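Local coordinates for 4-hydroxy-tetrahydrodipicolinate synthase (Aquifex aeolicus, PDB 2EHH), which probably catalyses the condensation of pyruvate with aspartate semialdehyde to 4-hydroxy-tetrahydrodipicolinate, a step of lysine biosynthesis, and assembles as a homotetramer, at residues Val144-Met147 with Phe148-Ser152; Pro48-Thr51 with Phe52-Glu56; Lys175-Gly178 with Glu179-Val183. All coordinates share one frame; numbering follows the deposited sequence.

Contact 1. Residues Val144-Met147 with Phe148-Ser152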
loop_
_atom_site.group_PDB
_atom_site.type_symbol
_atom_site.label_atom_id
_atom_site.label_comp_id
_atom_site.label_asym_id
_atom_site.label_seq_id
_atom_site.Cartn_x
_atom_site.Cartn_y
_atom_site.Cartn_z
ATOM N N VAL A 144 11.649 6.541 -13.765
ATOM C CA VAL A 144 12.416 6.156 -14.938
ATOM C C VAL A 144 12.736 7.425 -15.736
ATOM O O VAL A 144 13.800 7.531 -16.349
ATOM C CB VAL A 144 11.635 5.138 -15.799
ATOM C CG1 VAL A 144 12.450 4.756 -17.031
ATOM C CG2 VAL A 144 11.340 3.886 -14.961
ATOM N N ASP A 145 11.821 8.392 -15.717
ATOM C CA ASP A 145 12.055 9.660 -16.410
ATOM C C ASP A 145 13.348 10.276 -15.876
ATOM O O ASP A 145 14.207 10.701 -16.641
ATOM C CB ASP A 145 10.909 10.652 -16.162
ATOM C CG ASP A 145 9.706 10.413 -17.061
ATOM O OD1 ASP A 145 9.802 9.596 -17.996
ATOM O OD2 ASP A 145 8.660 11.061 -16.833
ATOM N N THR A 146 13.479 10.322 -14.553
ATOM C CA THR A 146 14.662 10.898 -13.925
ATOM C C THR A 146 15.907 10.084 -14.269
ATOM O O THR A 146 16.948 10.650 -14.601
ATOM C CB THR A 146 14.496 10.974 -12.392
ATOM O OG1 THR A 146 13.384 11.817 -12.081
ATOM C CG2 THR A 146 15.753 11.544 -11.733
ATOM N N MET A 147 15.797 8.759 -14.197
ATOM C CA MET A 147 16.923 7.891 -14.522
ATOM C C MET A 147 17.355 8.123 -15.965
ATOM O O MET A 147 18.543 8.178 -16.266
ATOM C CB MET A 147 16.540 6.422 -14.342
ATOM C CG MET A 147 16.260 6.023 -12.901
ATOM S SD MET A 147 15.690 4.321 -12.759
ATOM C CE MET A 147 17.196 3.435 -13.104
ATOM N N PHE A 148 16.377 8.248 -16.853
ATOM C CA PHE A 148 16.649 8.477 -18.267
ATOM C C PHE A 148 17.436 9.772 -18.460
ATOM O O PHE A 148 18.439 9.809 -19.181
ATOM C CB PHE A 148 15.330 8.561 -19.032
ATOM C CG PHE A 148 15.494 8.879 -20.486
ATOM C CD1 PHE A 148 15.999 7.930 -21.366
ATOM C CD2 PHE A 148 15.144 10.133 -20.975
ATOM C CE1 PHE A 148 16.154 8.225 -22.721
ATOM C CE2 PHE A 148 15.294 10.440 -22.323
ATOM C CZ PHE A 148 15.801 9.483 -23.199
ATOM N N LYS A 149 16.967 10.834 -17.817
ATOM C CA LYS A 149 17.609 12.137 -17.903
ATOM C C LYS A 149 19.032 12.055 -17.357
ATOM O O LYS A 149 19.957 12.640 -17.918
ATOM C CB LYS A 149 16.797 13.166 -17.110
ATOM C CG LYS A 149 17.300 14.603 -17.212
ATOM C CD LYS A 149 16.407 15.543 -16.409
ATOM C CE LYS A 149 16.936 16.971 -16.400
ATOM N NZ LYS A 149 16.885 17.620 -17.737
ATOM N N LEU A 150 19.203 11.318 -16.264
ATOM C CA LEU A 150 20.516 11.162 -15.643
ATOM C C LEU A 150 21.506 10.372 -16.488
ATOM O O LEU A 150 22.656 10.785 -16.660
ATOM C CB LEU A 150 20.371 10.484 -14.283
ATOM C CG LEU A 150 19.941 11.391 -13.130
ATOM C CD1 LEU A 150 19.564 10.553 -11.908
ATOM C CD2 LEU A 150 21.095 12.341 -12.800
ATOM N N ALA A 151 21.065 9.231 -17.004
ATOM C CA ALA A 151 21.929 8.383 -17.815
ATOM C C ALA A 151 22.279 9.058 -19.138
ATOM O O ALA A 151 23.339 8.803 -19.717
ATOM C CB ALA A 151 21.255 7.037 -18.070
ATOM N N SER A 152 21.388 9.926 -19.608
ATOM C CA SER A 152 21.608 10.637 -20.861
ATOM C C SER A 152 22.595 11.794 -20.706
ATOM O O SER A 152 23.412 12.040 -21.590
ATOM C CB SER A 152 20.281 11.169 -21.410
ATOM O OG SER A 152 19.410 10.107 -21.756
#
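With OG1 beside the backbone N (chi1 -61°), Thr146 holds CG2 on the far side, anti to that nitrogen, and Leu150, one helical turn on, swings CG away from its own carbonyl carbon (chi1 -80°); the two side chains therefore run side by side, with Thr146 CG2 3.9 Å from Leu150 CD1. The same threonine rotation lets OG1 hydrogen-bond to Gln111 OE1, so one branch serves the apolar packing and the other a polar partner. In the backbone of the same pair Leu150 N donates to Thr146 O at 2.9 Å, one of a run of i to i+4 bonds in helix 144-153, an outer helix of the TIM barrel. The shortest of these joins Phe148 N to Val144 O at 2.7 Å. Ala151 N reaches Met147 O at 2.8 Å, and the small Ala151 CB lies 3.5 Å from that same oxygen. Leu150 and Met147 are buried: the leucine packs on Tyr115 and Phe118 of helix 111-124, while the flexible methionine chain reaches strand 157-162 and helix 167-177. On the exposed flank Ser152 OG sits over the centre of the Phe148 ring, 3.8 Å above its plane, and hydrogen-bonds to Phe148 O at 2.8 Å; Ser152 N approaches that carbonyl oxygen from the opposite face of its plane.

Contact 2. Residues Pro48-Thr51 with Phe52-Glu56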
loop_
_atom_site.group_PDB
_atom_site.type_symbol
_atom_site.label_atom_id
_atom_site.label_comp_id
_atom_site.label_asym_id
_atom_site.label_seq_id
_atom_site.Cartn_x
_atom_site.Cartn_y
_atom_site.Cartn_z
ATOM N N PRO A 48 24.801 2.125 7.670
ATOM C CA PRO A 48 24.146 3.104 8.547
ATOM C C PRO A 48 24.860 3.286 9.884
ATOM O O PRO A 48 24.878 4.384 10.432
ATOM C CB PRO A 48 22.747 2.524 8.728
ATOM C CG PRO A 48 22.499 1.852 7.413
ATOM C CD PRO A 48 23.819 1.149 7.161
ATOM N N THR A 49 25.444 2.209 10.406
ATOM C CA THR A 49 26.134 2.276 11.687
ATOM C C THR A 49 27.657 2.374 11.588
ATOM O O THR A 49 28.353 2.322 12.605
ATOM C CB THR A 49 25.756 1.075 12.588
ATOM O OG1 THR A 49 26.062 -0.153 11.920
ATOM C CG2 THR A 49 24.265 1.104 12.910
ATOM N N LEU A 50 28.177 2.503 10.369
ATOM C CA LEU A 50 29.618 2.646 10.177
ATOM C C LEU A 50 29.925 4.133 10.177
ATOM O O LEU A 50 29.185 4.919 9.590
ATOM C CB LEU A 50 30.066 2.057 8.836
ATOM C CG LEU A 50 30.003 0.545 8.628
ATOM C CD1 LEU A 50 30.415 0.214 7.192
ATOM C CD2 LEU A 50 30.915 -0.148 9.626
ATOM N N THR A 51 31.009 4.527 10.833
ATOM C CA THR A 51 31.370 5.935 10.858
ATOM C C THR A 51 31.918 6.291 9.485
ATOM O O THR A 51 32.399 5.422 8.760
ATOM C CB THR A 51 32.455 6.228 11.901
ATOM O OG1 THR A 51 33.710 5.721 11.435
ATOM C CG2 THR A 51 32.111 5.563 13.225
ATOM N N PHE A 52 31.836 7.569 9.133
ATOM C CA PHE A 52 32.328 8.055 7.850
ATOM C C PHE A 52 33.764 7.582 7.622
ATOM O O PHE A 52 34.148 7.245 6.500
ATOM C CB PHE A 52 32.274 9.583 7.825
ATOM C CG PHE A 52 32.950 10.197 6.636
ATOM C CD1 PHE A 52 32.321 10.232 5.395
ATOM C CD2 PHE A 52 34.233 10.726 6.754
ATOM C CE1 PHE A 52 32.962 10.786 4.287
ATOM C CE2 PHE A 52 34.882 11.278 5.657
ATOM C CZ PHE A 52 34.246 11.308 4.420
ATOM N N GLU A 53 34.547 7.551 8.695
ATOM C CA GLU A 53 35.937 7.123 8.608
ATOM C C GLU A 53 36.071 5.615 8.407
ATOM O O GLU A 53 36.990 5.152 7.726
ATOM C CB GLU A 53 36.697 7.556 9.863
ATOM C CG GLU A 53 38.083 6.955 9.988
ATOM C CD GLU A 53 38.893 7.593 11.101
ATOM O OE1 GLU A 53 38.364 7.723 12.226
ATOM O OE2 GLU A 53 40.063 7.958 10.851
ATOM N N GLU A 54 35.170 4.845 9.008
ATOM C CA GLU A 54 35.218 3.399 8.841
ATOM C C GLU A 54 34.868 3.102 7.388
ATOM O O GLU A 54 35.412 2.171 6.795
ATOM C CB GLU A 54 34.235 2.701 9.793
ATOM C CG GLU A 54 34.688 2.711 11.249
ATOM C CD GLU A 54 33.651 2.132 12.198
ATOM O OE1 GLU A 54 32.461 2.484 12.061
ATOM O OE2 GLU A 54 34.029 1.334 13.086
ATOM N N HIS A 55 33.970 3.904 6.817
ATOM C CA HIS A 55 33.575 3.740 5.420
ATOM C C HIS A 55 34.800 3.866 4.525
ATOM O O HIS A 55 35.050 3.013 3.675
ATOM C CB HIS A 55 32.573 4.817 4.986
ATOM C CG HIS A 55 31.140 4.396 5.072
ATOM N ND1 HIS A 55 30.458 4.308 6.267
ATOM C CD2 HIS A 55 30.248 4.071 4.105
ATOM C CE1 HIS A 55 29.208 3.949 6.033
ATOM N NE2 HIS A 55 29.054 3.799 4.730
ATOM N N GLU A 56 35.558 4.942 4.704
ATOM C CA GLU A 56 36.733 5.143 3.871
ATOM C C GLU A 56 37.828 4.114 4.128
ATOM O O GLU A 56 38.525 3.709 3.200
ATOM C CB GLU A 56 37.264 6.578 4.020
ATOM C CG GLU A 56 37.585 7.040 5.419
ATOM C CD GLU A 56 37.724 8.557 5.497
ATOM O OE1 GLU A 56 37.862 9.205 4.434
ATOM O OE2 GLU A 56 37.698 9.102 6.622
#
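A capping box joins Thr51 and Glu54 where the loop after strand 37-40 enters helix 52-66, one of the outer helices of the barrel. Thr51 is the N-cap: with chi1 at 73°, OG1 stands between the backbone N and the carbonyl carbon and accepts from Glu54 N at 3.0 Å. Glu54 returns the bond. Its chain runs extended beyond CG and crosses the threonine obliquely, bringing Glu54 OE1 within 2.8 Å of Thr51 N; the N-H points almost straight at the oxygen (172°) and meets the anti lone pair. Threonine suits the cap through its short hydroxyl arm, and glutamate has the length to reach back three residues. His55 N opens the helical series with a hydrogen bond to Thr51 O at 2.9 Å, and His55 ND1 adds a weak one to the same oxygen, which lies at the edge of the ring. Leu50 covers part of the imidazole: Leu50 CD1 sits 4.0 Å above one face of the His55 ring, offset toward the rim, while Leu50 CB approaches His55 ND1 to 3.4 Å. Glu54 OE1 is shared with Arg267 in a salt bridge, and the carboxylate lies at the positive end of the helix dipole; both effects would probably favour its ionised form.

Contact 3. Residues Lys175-Gly178 with Glu179-Val183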
loop_
_atom_site.group_PDB
_atom_site.type_symbol
_atom_site.label_atom_id
_atom_site.label_comp_id
_atom_site.label_asym_id
_atom_site.label_seq_id
_atom_site.Cartn_x
_atom_site.Cartn_y
_atom_site.Cartn_z
ATOM N N LYS A 175 13.953 -0.904 -21.730
ATOM C CA LYS A 175 13.474 -0.347 -22.987
ATOM C C LYS A 175 13.883 1.101 -23.226
ATOM O O LYS A 175 14.360 1.446 -24.304
ATOM C CB LYS A 175 11.947 -0.461 -23.065
ATOM C CG LYS A 175 11.351 0.100 -24.352
ATOM C CD LYS A 175 9.844 -0.081 -24.392
ATOM C CE LYS A 175 9.252 0.503 -25.665
ATOM N NZ LYS A 175 9.820 -0.133 -26.882
ATOM N N ARG A 176 13.706 1.950 -22.221
ATOM C CA ARG A 176 14.033 3.362 -22.370
ATOM C C ARG A 176 15.501 3.768 -22.265
ATOM O O ARG A 176 15.959 4.591 -23.056
ATOM C CB ARG A 176 13.213 4.193 -21.380
ATOM C CG ARG A 176 11.715 4.125 -21.609
ATOM C CD ARG A 176 10.992 5.020 -20.630
ATOM N NE ARG A 176 11.389 6.413 -20.807
ATOM C CZ ARG A 176 11.036 7.397 -19.989
ATOM N NH1 ARG A 176 11.446 8.635 -20.231
ATOM N NH2 ARG A 176 10.277 7.139 -18.927
ATOM N N LEU A 177 16.243 3.215 -21.308
ATOM C CA LEU A 177 17.648 3.609 -21.150
ATOM C C LEU A 177 18.598 2.968 -22.148
ATOM O O LEU A 177 19.725 3.424 -22.327
ATOM C CB LEU A 177 18.140 3.353 -19.720
ATOM C CG LEU A 177 17.815 4.505 -18.757
ATOM C CD1 LEU A 177 16.299 4.670 -18.656
ATOM C CD2 LEU A 177 18.426 4.240 -17.384
ATOM N N GLY A 178 18.153 1.909 -22.800
ATOM C CA GLY A 178 19.006 1.289 -23.789
ATOM C C GLY A 178 20.164 0.434 -23.321
ATOM O O GLY A 178 20.525 0.400 -22.146
ATOM N N GLU A 179 20.770 -0.231 -24.300
ATOM C CA GLU A 179 21.879 -1.169 -24.112
ATOM C C GLU A 179 23.150 -0.748 -23.379
ATOM O O GLU A 179 23.827 -1.607 -22.816
ATOM C CB GLU A 179 22.257 -1.746 -25.476
ATOM C CG GLU A 179 21.030 -2.322 -26.191
ATOM C CD GLU A 179 21.302 -2.804 -27.611
ATOM O OE1 GLU A 179 22.340 -2.423 -28.193
ATOM O OE2 GLU A 179 20.462 -3.556 -28.156
ATOM N N SER A 180 23.494 0.536 -23.371
ATOM C CA SER A 180 24.714 0.940 -22.678
ATOM C C SER A 180 24.488 0.996 -21.169
ATOM O O SER A 180 25.438 1.127 -20.398
ATOM C CB SER A 180 25.194 2.301 -23.188
ATOM O OG SER A 180 24.233 3.319 -22.953
ATOM N N PHE A 181 23.229 0.886 -20.757
ATOM C CA PHE A 181 22.875 0.936 -19.341
ATOM C C PHE A 181 22.695 -0.481 -18.813
ATOM O O PHE A 181 22.233 -1.361 -19.533
ATOM C CB PHE A 181 21.573 1.715 -19.160
ATOM C CG PHE A 181 21.287 2.096 -17.740
ATOM C CD1 PHE A 181 21.923 3.190 -17.160
ATOM C CD2 PHE A 181 20.380 1.363 -16.979
ATOM C CE1 PHE A 181 21.659 3.554 -15.845
ATOM C CE2 PHE A 181 20.108 1.721 -15.656
ATOM C CZ PHE A 181 20.746 2.818 -15.090
ATOM N N SER A 182 23.048 -0.705 -17.555
ATOM C CA SER A 182 22.913 -2.034 -16.986
ATOM C C SER A 182 22.003 -2.100 -15.765
ATOM O O SER A 182 22.169 -1.341 -14.811
ATOM C CB SER A 182 24.294 -2.581 -16.626
ATOM O OG SER A 182 24.184 -3.701 -15.766
ATOM N N VAL A 183 21.030 -3.001 -15.810
ATOM C CA VAL A 183 20.130 -3.192 -14.681
ATOM C C VAL A 183 20.597 -4.404 -13.883
ATOM O O VAL A 183 20.818 -5.483 -14.436
ATOM C CB VAL A 183 18.680 -3.446 -15.128
ATOM C CG1 VAL A 183 17.814 -3.768 -13.908
ATOM C CG2 VAL A 183 18.139 -2.229 -15.859
#
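Gly178 is the first residue after helix 167-177 to leave helical angles, its phi of 76° turning the backbone into a type I beta turn from Gly178 to Phe181, closed by Phe181 N donating to Gly178 O at 3.1 Å. The turn belongs to a beta-alpha-beta unit of the TIM barrel, in which strand 157-162, helix 167-177 and strand 182-185 follow one another, and it carries the chain from the helix into the last of these. Glycine suits the corner because, with no CB, it can take these angles with the Leu177 carbonyl O and Glu179 N close by. Glu179 and Ser180, the exposed polar residues at the turn's centre, suit its position at the surface.

Leu177, just before the turn, meets Phe181, its last residue, their side chains lying alongside and pointing the same way. Phe181 directs CG anti to its backbone N (chi1 -167°), which lays the ring alongside Leu177. At the base of the pair Phe181 CB lies 3.8 Å from Leu177 CB. The phenylalanine is buried, packing also on Ala151 and Ile173, so a large flat apolar group fits the site; the branched leucine supplies a methyl to cover it. That methyl, Leu177 CD2, makes a CH-pi contact 3.3 Å from the centroid of the Phe181 ring, only 4° off the ring normal.

Overall arrangement
From the N terminus, contact 2 comes first, at the end of the loop that leads from strand 37-40 into helix 52-66, where it caps the helix start. Contact 1 follows within helix 144-153, before strand 157-162, and closes no loop. Contact 3 then closes the turn from helix 167-177 to strand 182-185. The three come in series along the chain, none nested in or crossing another. Contacts 1 and 3 are neighbours, their centres about 10 Å apart: Asp145 OD1 forms a salt bridge with Arg176 NH2 at 2.7 Å, and Phe148 packs on Leu177, tying adjacent outer helices of the barrel together. Contact 2 lies across the chain's centre from contact 3, about 32 Å between centres, and touches neither.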